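Local coordinates for protein beta-mannosidase (Trichoderma harzianum, PDB 4CVU) that hydrolyses, as a fungal glycoside hydrolase of family 2, beta-mannosidic bonds, probably releasing mannose from the non-reducing ends of its substrates, at residues C121-G126 with S140-S145; L615-T620 with E647-V652; A651-Y656 with S669-A674. All blocks are in the same frame, centred on the assembly; numbering follows the deposited sequence.

Contact 1: residues C121-G126 with S140-S145; sequences CDHIVG and SSALAS. With MAN (alpha-D-mannopyranose), chain C; MAN (alpha-D-mannopyranose), chain B.
In the galactose-binding-like domain near the N terminus, H123 of the edge strand 123-126 leans on A142 and S145 of helix 140-145. The imidazole carbon CE1 comes 3.4 Å from S145 OG, and ND1 lies 4.1 Å from A142 CB, without a hydrogen bond across the contact. With chi1 of -65° the ring lies beside its own backbone N, on the helix side of the strand. S145 turns its hydroxyl back into the helix: OG gives its proton to A142 O at 2.9 Å, tilted 27° from the carbonyl plane. The same A142 O is approached by C121 CB at 4.0 Å. C121 and D122, both with positive phi, form the tight turn of a beta hairpin between strands 116-120 and 123-126, and C121 is bonded through its sulfur to C146, the residue following S145, so a disulfide ties the hairpin turn to the chain next to S145. Further along the hairpin V125 and G126 both face V118, a classic beta bulge. A protein-linked glycan rests on this edge strand: I124 N donates to O4 of a mannose (chain C) at 3.1 Å and 173°, while H123 CB lies 3.4 Å from O3 of that sugar.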
loop_
_atom_site.group_PDB
_atom_site.type_symbol
_atom_site.label_atom_id
_atom_site.label_comp_id
_atom_site.label_asym_id
_atom_site.label_seq_id
_atom_site.Cartn_x
_atom_site.Cartn_y
_atom_site.Cartn_z
ATOM N N CYS A 121 9.208 -19.985 -37.891
ATOM C CA CYS A 121 8.469 -21.134 -38.416
ATOM C C CYS A 121 9.013 -22.436 -37.827
ATOM O O CYS A 121 9.360 -23.359 -38.557
ATOM C CB CYS A 121 8.526 -21.162 -39.946
ATOM S SG CYS A 121 7.272 -22.266 -40.654
ATOM N N ASP A 122 9.172 -22.480 -36.517
ATOM C CA ASP A 122 9.551 -23.695 -35.790
ATOM C C ASP A 122 11.022 -24.173 -35.950
ATOM O O ASP A 122 11.399 -25.218 -35.456
ATOM C CB ASP A 122 8.592 -24.810 -36.168
ATOM C CG ASP A 122 7.945 -25.450 -34.980
ATOM O OD1 ASP A 122 8.560 -25.472 -33.901
ATOM O OD2 ASP A 122 6.818 -25.947 -35.127
ATOM N N HIS A 123 11.850 -23.366 -36.593
ATOM C CA HIS A 123 13.254 -23.650 -36.755
ATOM C C HIS A 123 14.111 -22.796 -35.840
ATOM O O HIS A 123 13.991 -21.610 -35.874
ATOM C CB HIS A 123 13.633 -23.335 -38.192
ATOM C CG HIS A 123 12.969 -24.226 -39.192
ATOM N ND1 HIS A 123 13.477 -24.430 -40.450
ATOM C CD2 HIS A 123 11.867 -24.996 -39.104
ATOM C CE1 HIS A 123 12.697 -25.267 -41.102
ATOM N NE2 HIS A 123 11.714 -25.627 -40.307
ATOM N N ILE A 124 15.007 -23.403 -35.076
ATOM C CA ILE A 124 15.926 -22.630 -34.282
ATOM C C ILE A 124 16.878 -21.949 -35.234
ATOM O O ILE A 124 17.649 -22.592 -35.912
ATOM C CB ILE A 124 16.710 -23.472 -33.281
ATOM C CG1 ILE A 124 15.765 -24.019 -32.239
ATOM C CG2 ILE A 124 17.766 -22.620 -32.597
ATOM C CD1 ILE A 124 16.303 -25.165 -31.455
ATOM N N VAL A 125 16.822 -20.629 -35.257
ATOM C CA VAL A 125 17.678 -19.849 -36.141
ATOM C C VAL A 125 18.800 -19.114 -35.380
ATOM O O VAL A 125 19.736 -18.602 -35.995
ATOM C CB VAL A 125 16.828 -18.874 -36.974
ATOM C CG1 VAL A 125 17.699 -17.966 -37.813
ATOM C CG2 VAL A 125 15.885 -19.640 -37.885
ATOM N N GLY A 126 18.710 -19.063 -34.046
ATOM C CA GLY A 126 19.745 -18.400 -33.251
ATOM C C GLY A 126 19.630 -18.598 -31.755
ATOM O O GLY A 126 18.547 -18.841 -31.252
ATOM N N SER A 140 15.706 -16.657 -44.398
ATOM C CA SER A 140 15.160 -16.851 -45.741
ATOM C C SER A 140 14.668 -18.274 -45.972
ATOM O O SER A 140 13.576 -18.478 -46.512
ATOM C CB SER A 140 16.200 -16.472 -46.798
ATOM O OG SER A 140 16.378 -15.069 -46.821
ATOM N N SER A 141 15.466 -19.250 -45.543
ATOM C CA SER A 141 15.158 -20.663 -45.791
ATOM C C SER A 141 14.044 -21.189 -44.876
ATOM O O SER A 141 13.240 -22.009 -45.279
ATOM C CB SER A 141 16.427 -21.534 -45.682
ATOM O OG SER A 141 16.913 -21.617 -44.354
ATOM N N ALA A 142 13.987 -20.706 -43.636
ATOM C CA ALA A 142 12.874 -21.050 -42.747
ATOM C C ALA A 142 11.562 -20.548 -43.348
ATOM O O ALA A 142 10.575 -21.269 -43.384
ATOM C CB ALA A 142 13.096 -20.455 -41.371
ATOM N N LEU A 143 11.575 -19.318 -43.848
ATOM C CA LEU A 143 10.408 -18.738 -44.502
ATOM C C LEU A 143 9.977 -19.569 -45.713
ATOM O O LEU A 143 8.791 -19.811 -45.906
ATOM C CB LEU A 143 10.700 -17.289 -44.917
ATOM C CG LEU A 143 9.652 -16.518 -45.727
ATOM C CD1 LEU A 143 8.317 -16.488 -45.008
ATOM C CD2 LEU A 143 10.117 -15.098 -46.014
ATOM N N ALA A 144 10.943 -20.006 -46.519
ATOM C CA ALA A 144 10.645 -20.776 -47.735
ATOM C C ALA A 144 9.990 -22.113 -47.424
ATOM O O ALA A 144 9.055 -22.496 -48.093
ATOM C CB ALA A 144 11.910 -20.994 -48.551
ATOM N N SER A 145 10.477 -22.811 -46.403
ATOM C CA SER A 145 9.870 -24.077 -45.956
ATOM C C SER A 145 8.500 -23.897 -45.272
ATOM O O SER A 145 7.769 -24.873 -45.081
ATOM C CB SER A 145 10.808 -24.802 -44.980
ATOM O OG SER A 145 10.805 -24.178 -43.691
HETATM C C1 MAN C . 18.732 -27.506 -36.285
HETATM C C2 MAN C . 17.707 -27.111 -37.346
HETATM C C3 MAN C . 16.539 -26.360 -36.708
HETATM C C4 MAN C . 15.965 -27.181 -35.552
HETATM C C5 MAN C . 17.080 -27.464 -34.532
HETATM C C6 MAN C . 16.594 -28.291 -33.350
HETATM O O2 MAN C . 17.250 -28.261 -38.038
HETATM O O3 MAN C . 15.552 -26.062 -37.674
HETATM O O4 MAN C . 14.873 -26.500 -34.959
HETATM O O5 MAN C . 18.164 -28.145 -35.158
HETATM O O6 MAN C . 17.681 -28.541 -32.473
HETATM C C1 MAN B . 20.361 -25.934 -33.746
HETATM C C2 MAN B . 20.536 -26.590 -35.116
HETATM C C3 MAN B . 21.737 -25.980 -35.813
HETATM C C4 MAN B . 21.528 -24.468 -35.899
HETATM C C5 MAN B . 21.278 -23.882 -34.507
HETATM C C6 MAN B . 21.013 -22.380 -34.566
HETATM O O2 MAN B . 19.396 -26.308 -35.901
HETATM O O3 MAN B . 21.879 -26.510 -37.111
HETATM O O4 MAN B . 22.676 -23.849 -36.421
HETATM O O5 MAN B . 20.192 -24.528 -33.889
HETATM O O6 MAN B . 20.971 -21.945 -33.229
#

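Contact 2: residues L615-T620 with E647-V652; sequences LSFNST and EMTLAV. With NAG (2-acetamido-2-deoxy-beta-D-glucopyranose), chain D.
F617 reaches from a glycosylated turn to T649 and M648 on helix 638-655, in the part of the catalytic domain, a (beta/alpha)8 barrel as in other family 2 enzymes, that connects strands 592-595 and 702-705. Its ring carbon CE1 comes 3.2 Å from T649 OG1, and CZ meets M648 CB at 4.0 Å, the methylene lying at the ring edge near its plane. One face of the phenyl carries the acetamido methyl of the N-acetylglucosamine of chain D: C8 sits 3.3 Å above the plane, displaced toward the rim, an approach of CH-pi type. The sugar thus becomes a third member of the contact. Its N2 donates to T649 OG1 at 3.0 Å with an angle of 165°, and the same hydroxyl gives its own proton to Q645 O one helical turn earlier, so the threonine relays between glycan and helix backbone. With CG anti to the backbone N (chi1 -165°), F617 extends away from its main chain and across to the helix. Behind it, S616 to S619 form a type I turn closed by S619 N and S616 O, and M600 packs on the phenyl from a loop. N618 in this turn, the asparagine of an Asn-X-Thr sequon, carries the sugar, and its OD1 is bound by Q645 NE2, which ties the glycosylated amide to the same helix. S619 next to it is the N-cap of helix 620-625, its OG bonded to V622 N. The glycosidic link itself runs from N618 ND2 to C1 at 1.4 Å.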
loop_
_atom_site.group_PDB
_atom_site.type_symbol
_atom_site.label_atom_id
_atom_site.label_comp_id
_atom_site.label_asym_id
_atom_site.label_seq_id
_atom_site.Cartn_x
_atom_site.Cartn_y
_atom_site.Cartn_z
ATOM N N LEU A 615 5.378 1.792 7.941
ATOM C CA LEU A 615 6.063 3.058 7.908
ATOM C C LEU A 615 6.686 3.418 9.256
ATOM O O LEU A 615 6.207 4.296 9.953
ATOM C CB LEU A 615 5.089 4.155 7.478
ATOM C CG LEU A 615 4.460 4.008 6.091
ATOM C CD1 LEU A 615 3.391 5.067 5.887
ATOM C CD2 LEU A 615 5.456 4.106 4.940
ATOM N N SER A 616 7.767 2.740 9.621
ATOM C CA SER A 616 8.539 3.145 10.797
ATOM C C SER A 616 9.976 2.836 10.539
ATOM O O SER A 616 10.304 1.976 9.728
ATOM C CB SER A 616 8.036 2.494 12.106
ATOM O OG SER A 616 8.287 1.097 12.081
ATOM N N PHE A 617 10.866 3.547 11.207
ATOM C CA PHE A 617 12.276 3.542 10.825
ATOM C C PHE A 617 12.783 2.109 10.636
ATOM O O PHE A 617 13.466 1.802 9.700
ATOM C CB PHE A 617 13.086 4.314 11.858
ATOM C CG PHE A 617 14.485 4.686 11.413
ATOM C CD1 PHE A 617 15.539 3.828 11.613
ATOM C CD2 PHE A 617 14.748 5.923 10.839
ATOM C CE1 PHE A 617 16.868 4.171 11.248
ATOM C CE2 PHE A 617 16.050 6.281 10.466
ATOM C CZ PHE A 617 17.120 5.383 10.642
ATOM N N ASN A 618 12.359 1.220 11.532
ATOM C CA ASN A 618 12.939 -0.116 11.632
ATOM C C ASN A 618 11.872 -1.189 11.445
ATOM O O ASN A 618 11.960 -2.254 12.026
ATOM C CB ASN A 618 13.548 -0.260 13.020
ATOM C CG ASN A 618 15.022 0.061 13.086
ATOM O OD1 ASN A 618 15.791 -0.033 12.089
ATOM N ND2 ASN A 618 15.441 0.420 14.264
ATOM N N SER A 619 10.823 -0.929 10.680
ATOM C CA SER A 619 9.877 -2.009 10.388
ATOM C C SER A 619 10.619 -3.086 9.607
ATOM O O SER A 619 11.697 -2.837 9.040
ATOM C CB SER A 619 8.698 -1.525 9.554
ATOM O OG SER A 619 9.146 -1.035 8.300
ATOM N N THR A 620 10.065 -4.297 9.606
ATOM C CA THR A 620 10.733 -5.398 8.960
ATOM C C THR A 620 10.829 -5.134 7.452
ATOM O O THR A 620 11.857 -5.396 6.848
ATOM C CB THR A 620 10.029 -6.718 9.240
ATOM O OG1 THR A 620 10.041 -6.972 10.640
ATOM C CG2 THR A 620 10.735 -7.885 8.524
ATOM N N GLU A 647 23.929 2.774 10.987
ATOM C CA GLU A 647 24.759 3.905 10.516
ATOM C C GLU A 647 23.942 5.186 10.451
ATOM O O GLU A 647 24.340 6.245 10.926
ATOM C CB GLU A 647 25.409 3.605 9.174
ATOM C CG GLU A 647 26.594 2.624 9.247
ATOM C CD GLU A 647 27.069 2.158 7.865
ATOM O OE1 GLU A 647 26.510 2.603 6.833
ATOM O OE2 GLU A 647 28.034 1.357 7.797
ATOM N N MET A 648 22.735 5.123 9.883
ATOM C CA MET A 648 21.969 6.323 9.796
ATOM C C MET A 648 21.565 6.817 11.168
ATOM O O MET A 648 21.553 8.034 11.426
ATOM C CB MET A 648 20.711 6.056 8.904
ATOM C CG MET A 648 21.049 5.797 7.468
ATOM S SD MET A 648 19.457 5.717 6.525
ATOM C CE MET A 648 19.066 4.120 7.139
ATOM N N THR A 649 21.235 5.900 12.074
ATOM C CA THR A 649 20.732 6.252 13.405
ATOM C C THR A 649 21.823 6.939 14.200
ATOM O O THR A 649 21.563 7.946 14.865
ATOM C CB THR A 649 20.227 5.014 14.194
ATOM O OG1 THR A 649 19.251 4.313 13.431
ATOM C CG2 THR A 649 19.566 5.396 15.528
ATOM N N LEU A 650 23.028 6.412 14.129
ATOM C CA LEU A 650 24.138 7.001 14.859
ATOM C C LEU A 650 24.534 8.409 14.341
ATOM O O LEU A 650 24.892 9.312 15.130
ATOM C CB LEU A 650 25.340 6.084 14.827
ATOM C CG LEU A 650 25.322 4.760 15.609
ATOM C CD1 LEU A 650 26.643 4.027 15.439
ATOM C CD2 LEU A 650 25.022 4.971 17.096
ATOM N N ALA A 651 24.491 8.564 13.014
ATOM C CA ALA A 651 24.755 9.824 12.366
ATOM C C ALA A 651 23.852 10.930 12.915
ATOM O O ALA A 651 24.339 11.979 13.319
ATOM C CB ALA A 651 24.592 9.688 10.856
ATOM N N VAL A 652 22.540 10.687 12.890
ATOM C CA VAL A 652 21.583 11.609 13.420
ATOM C C VAL A 652 21.816 11.880 14.911
ATOM O O VAL A 652 21.836 13.016 15.315
ATOM C CB VAL A 652 20.128 11.106 13.248
ATOM C CG1 VAL A 652 19.188 12.018 13.990
ATOM C CG2 VAL A 652 19.738 11.049 11.788
HETATM C C1 NAG D . 16.816 0.680 14.558
HETATM C C2 NAG D . 17.129 1.782 15.549
HETATM C C3 NAG D . 18.569 1.728 16.064
HETATM C C4 NAG D . 19.014 0.326 16.495
HETATM C C5 NAG D . 18.654 -0.611 15.386
HETATM C C6 NAG D . 19.025 -2.062 15.705
HETATM C C7 NAG D . 15.900 3.870 15.237
HETATM C C8 NAG D . 15.861 5.241 14.615
HETATM N N2 NAG D . 16.937 3.100 14.958
HETATM O O3 NAG D . 18.717 2.617 17.145
HETATM O O4 NAG D . 20.408 0.246 16.683
HETATM O O5 NAG D . 17.271 -0.546 15.102
HETATM O O6 NAG D . 18.357 -2.491 16.877
HETATM O O7 NAG D . 14.988 3.529 16.000
#

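Contact 3: residues A651-Y656 with S669-A674; sequences AVERYY and SSWCHA. With NAG (2-acetamido-2-deoxy-beta-D-glucopyranose), chain H; NAG (2-acetamido-2-deoxy-beta-D-glucopyranose), chain E.
V652 sets its two methyl groups against W671 and A674 where the C-terminal turns of helix 638-655 pack on helix 664-692, a helix-helix contact of the catalytic domain. The short segments run at 79° to each other, with an axial separation of 10.8 Å. V652 and A674 have the closest alpha carbons across the contact, and the small methyl of A674 meets both valine branches. The valine torsion, with CG1 anti to the backbone N (chi1 172°), divides the work: CG2 lies 3.8 Å from A674 CB, while CG1 reaches both that methyl and W671 CZ3, the latter at 3.9 Å. The indole has an unusual chi1 of -91°, away from the staggered positions; although its CB leaves the backbone at a tangent to the segment 651-656, the six-membered ring turns so that CZ3 meets V652. E653 approaches at the ring edge, its CG near the indole plane and 4.4 Å from CH2. Beyond CG the glutamate chain is extended and carries its carboxylate past the tryptophan to the glycan on N618, where OE2 accepts a hydrogen bond of 2.7 Å from O6 of the second N-acetylglucosamine, chain E. A different sugar, the N-acetylglucosamine of chain H, lies over one face of the indole, with C6 3.4 Å above the plane and toward the rim. The helix ends just beyond, V652 O accepting from both Y655 N and Y656 N, and Y656 OH is anchored to D681 OD2. At the pyrrole side of the tryptophan, NE1 is hydrogen-bonded to P659 O.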
loop_
_atom_site.group_PDB
_atom_site.type_symbol
_atom_site.label_atom_id
_atom_site.label_comp_id
_atom_site.label_asym_id
_atom_site.label_seq_id
_atom_site.Cartn_x
_atom_site.Cartn_y
_atom_site.Cartn_z
ATOM N N ALA A 651 24.491 8.564 13.014
ATOM C CA ALA A 651 24.755 9.824 12.366
ATOM C C ALA A 651 23.852 10.930 12.915
ATOM O O ALA A 651 24.339 11.979 13.319
ATOM C CB ALA A 651 24.592 9.688 10.856
ATOM N N VAL A 652 22.540 10.687 12.890
ATOM C CA VAL A 652 21.583 11.609 13.420
ATOM C C VAL A 652 21.816 11.880 14.911
ATOM O O VAL A 652 21.836 13.016 15.315
ATOM C CB VAL A 652 20.128 11.106 13.248
ATOM C CG1 VAL A 652 19.188 12.018 13.990
ATOM C CG2 VAL A 652 19.738 11.049 11.788
ATOM N N GLU A 653 21.997 10.821 15.703
ATOM C CA GLU A 653 22.076 10.962 17.143
ATOM C C GLU A 653 23.279 11.793 17.508
ATOM O O GLU A 653 23.229 12.554 18.443
ATOM C CB GLU A 653 22.142 9.616 17.865
ATOM C CG GLU A 653 20.827 8.849 17.879
ATOM C CD GLU A 653 20.973 7.424 18.377
ATOM O OE1 GLU A 653 22.111 6.920 18.561
ATOM O OE2 GLU A 653 19.925 6.820 18.612
ATOM N N ARG A 654 24.336 11.679 16.726
ATOM C CA ARG A 654 25.593 12.376 17.048
ATOM C C ARG A 654 25.544 13.862 16.725
ATOM O O ARG A 654 26.196 14.646 17.414
ATOM C CB ARG A 654 26.759 11.745 16.324
ATOM C CG ARG A 654 28.104 12.383 16.664
ATOM C CD ARG A 654 29.244 11.696 15.918
ATOM N NE ARG A 654 29.643 10.424 16.523
ATOM C CZ ARG A 654 30.556 10.287 17.498
ATOM N NH1 ARG A 654 31.179 11.330 18.021
ATOM N NH2 ARG A 654 30.832 9.080 17.964
ATOM N N TYR A 655 24.738 14.245 15.725
ATOM C CA TYR A 655 24.807 15.590 15.161
ATOM C C TYR A 655 23.515 16.396 15.112
ATOM O O TYR A 655 23.577 17.635 15.183
ATOM C CB TYR A 655 25.394 15.529 13.738
ATOM C CG TYR A 655 26.830 15.077 13.704
ATOM C CD1 TYR A 655 27.861 15.900 14.166
ATOM C CD2 TYR A 655 27.162 13.840 13.210
ATOM C CE1 TYR A 655 29.187 15.480 14.116
ATOM C CE2 TYR A 655 28.468 13.415 13.172
ATOM C CZ TYR A 655 29.474 14.226 13.631
ATOM O OH TYR A 655 30.765 13.779 13.569
ATOM N N TYR A 656 22.371 15.718 15.006
ATOM C CA TYR A 656 21.089 16.387 14.737
ATOM C C TYR A 656 19.998 16.120 15.772
ATOM O O TYR A 656 19.978 15.080 16.405
ATOM C CB TYR A 656 20.587 16.003 13.352
ATOM C CG TYR A 656 21.518 16.486 12.290
ATOM C CD1 TYR A 656 21.390 17.755 11.759
ATOM C CD2 TYR A 656 22.594 15.705 11.893
ATOM C CE1 TYR A 656 22.292 18.241 10.804
ATOM C CE2 TYR A 656 23.504 16.159 10.958
ATOM C CZ TYR A 656 23.361 17.426 10.426
ATOM O OH TYR A 656 24.289 17.833 9.513
ATOM N N SER A 669 8.386 10.186 9.326
ATOM C CA SER A 669 8.733 11.211 8.379
ATOM C C SER A 669 9.899 12.094 8.847
ATOM O O SER A 669 10.741 12.513 8.035
ATOM C CB SER A 669 7.623 12.161 8.179
ATOM O OG SER A 669 8.027 13.029 7.154
ATOM N N SER A 670 9.861 12.449 10.117
ATOM C CA SER A 670 10.843 13.369 10.706
ATOM C C SER A 670 12.197 12.715 10.881
ATOM O O SER A 670 13.233 13.394 10.741
ATOM C CB SER A 670 10.397 13.848 12.079
ATOM O OG SER A 670 9.615 14.988 12.012
ATOM N N TRP A 671 12.211 11.441 11.260
ATOM C CA TRP A 671 13.482 10.680 11.296
ATOM C C TRP A 671 14.042 10.547 9.869
ATOM O O TRP A 671 15.217 10.645 9.656
ATOM C CB TRP A 671 13.310 9.277 11.978
ATOM C CG TRP A 671 13.565 9.316 13.429
ATOM C CD1 TRP A 671 12.684 9.614 14.434
ATOM C CD2 TRP A 671 14.838 9.140 14.056
ATOM N NE1 TRP A 671 13.337 9.597 15.640
ATOM C CE2 TRP A 671 14.661 9.339 15.430
ATOM C CE3 TRP A 671 16.115 8.855 13.573
ATOM C CZ2 TRP A 671 15.705 9.231 16.343
ATOM C CZ3 TRP A 671 17.162 8.745 14.471
ATOM C CH2 TRP A 671 16.949 8.922 15.841
ATOM N N CYS A 672 13.207 10.280 8.878
ATOM C CA CYS A 672 13.713 10.235 7.509
ATOM C C CYS A 672 14.449 11.531 7.076
ATOM O O CYS A 672 15.427 11.472 6.349
ATOM C CB CYS A 672 12.576 9.917 6.506
ATOM S SG CYS A 672 12.024 8.194 6.610
ATOM N N HIS A 673 13.944 12.684 7.504
ATOM C CA HIS A 673 14.459 13.989 7.115
ATOM C C HIS A 673 15.778 14.285 7.832
ATOM O O HIS A 673 16.695 14.808 7.213
ATOM C CB HIS A 673 13.413 15.037 7.438
ATOM C CG HIS A 673 13.786 16.422 7.047
ATOM N ND1 HIS A 673 14.049 16.776 5.755
ATOM C CD2 HIS A 673 13.923 17.549 7.776
ATOM C CE1 HIS A 673 14.349 18.059 5.694
ATOM N NE2 HIS A 673 14.265 18.554 6.906
ATOM N N ALA A 674 15.902 13.899 9.100
ATOM C CA ALA A 674 17.209 14.071 9.811
ATOM C C ALA A 674 18.364 13.319 9.171
ATOM O O ALA A 674 19.512 13.826 9.168
ATOM C CB ALA A 674 17.078 13.703 11.288
HETATM C C1 NAG H . 10.134 8.077 17.446
HETATM C C2 NAG H . 9.612 7.463 18.767
HETATM C C3 NAG H . 10.723 7.069 19.735
HETATM C C4 NAG H . 11.761 6.242 19.004
HETATM C C5 NAG H . 12.274 7.027 17.794
HETATM C C6 NAG H . 13.319 6.231 16.997
HETATM C C7 NAG H . 7.426 8.017 19.651
HETATM C C8 NAG H . 6.556 8.963 20.440
HETATM N N2 NAG H . 8.703 8.330 19.474
HETATM O O3 NAG H . 10.153 6.297 20.771
HETATM O O4 NAG H . 12.833 5.963 19.882
HETATM O O5 NAG H . 11.201 7.324 16.940
HETATM O O6 NAG H . 12.792 4.990 16.572
HETATM O O7 NAG H . 6.954 6.989 19.204
HETATM C C1 NAG E . 20.857 0.527 18.008
HETATM C C2 NAG E . 22.205 -0.167 18.187
HETATM C C3 NAG E . 22.865 0.180 19.497
HETATM C C4 NAG E . 22.918 1.683 19.669
HETATM C C5 NAG E . 21.520 2.253 19.517
HETATM C C6 NAG E . 21.552 3.778 19.612
HETATM C C7 NAG E . 22.681 -2.400 17.285
HETATM C C8 NAG E . 22.311 -3.852 17.319
HETATM N N2 NAG E . 22.002 -1.595 18.116
HETATM O O3 NAG E . 24.174 -0.307 19.454
HETATM O O4 NAG E . 23.440 1.999 20.942
HETATM O O5 NAG E . 20.982 1.911 18.251
HETATM O O6 NAG E . 20.278 4.263 19.260
HETATM O O7 NAG E . 23.583 -2.022 16.532
#

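Overall arrangement
Following the chain, contact 1 comes first, joining the hairpin 116-126 to helix 140-145 and closing a short loop within the N-terminal galactose-binding-like domain. It is complete long before contact 2 opens, and about 41 Å separates their nearest atoms. Contact 2 brings the turn after helix 603-609 back to helix 638-655; contact 3 then starts on that helix, sharing A651 and V652, and closes onto helix 664-692. The two loops thus follow one another, overlapping at the helix, with centres 9 Å apart. They touch directly, F617 CD2 packing 3.8 Å from W671 CB. Contacts 1 and 3 lie on opposite sides of the chain's centre.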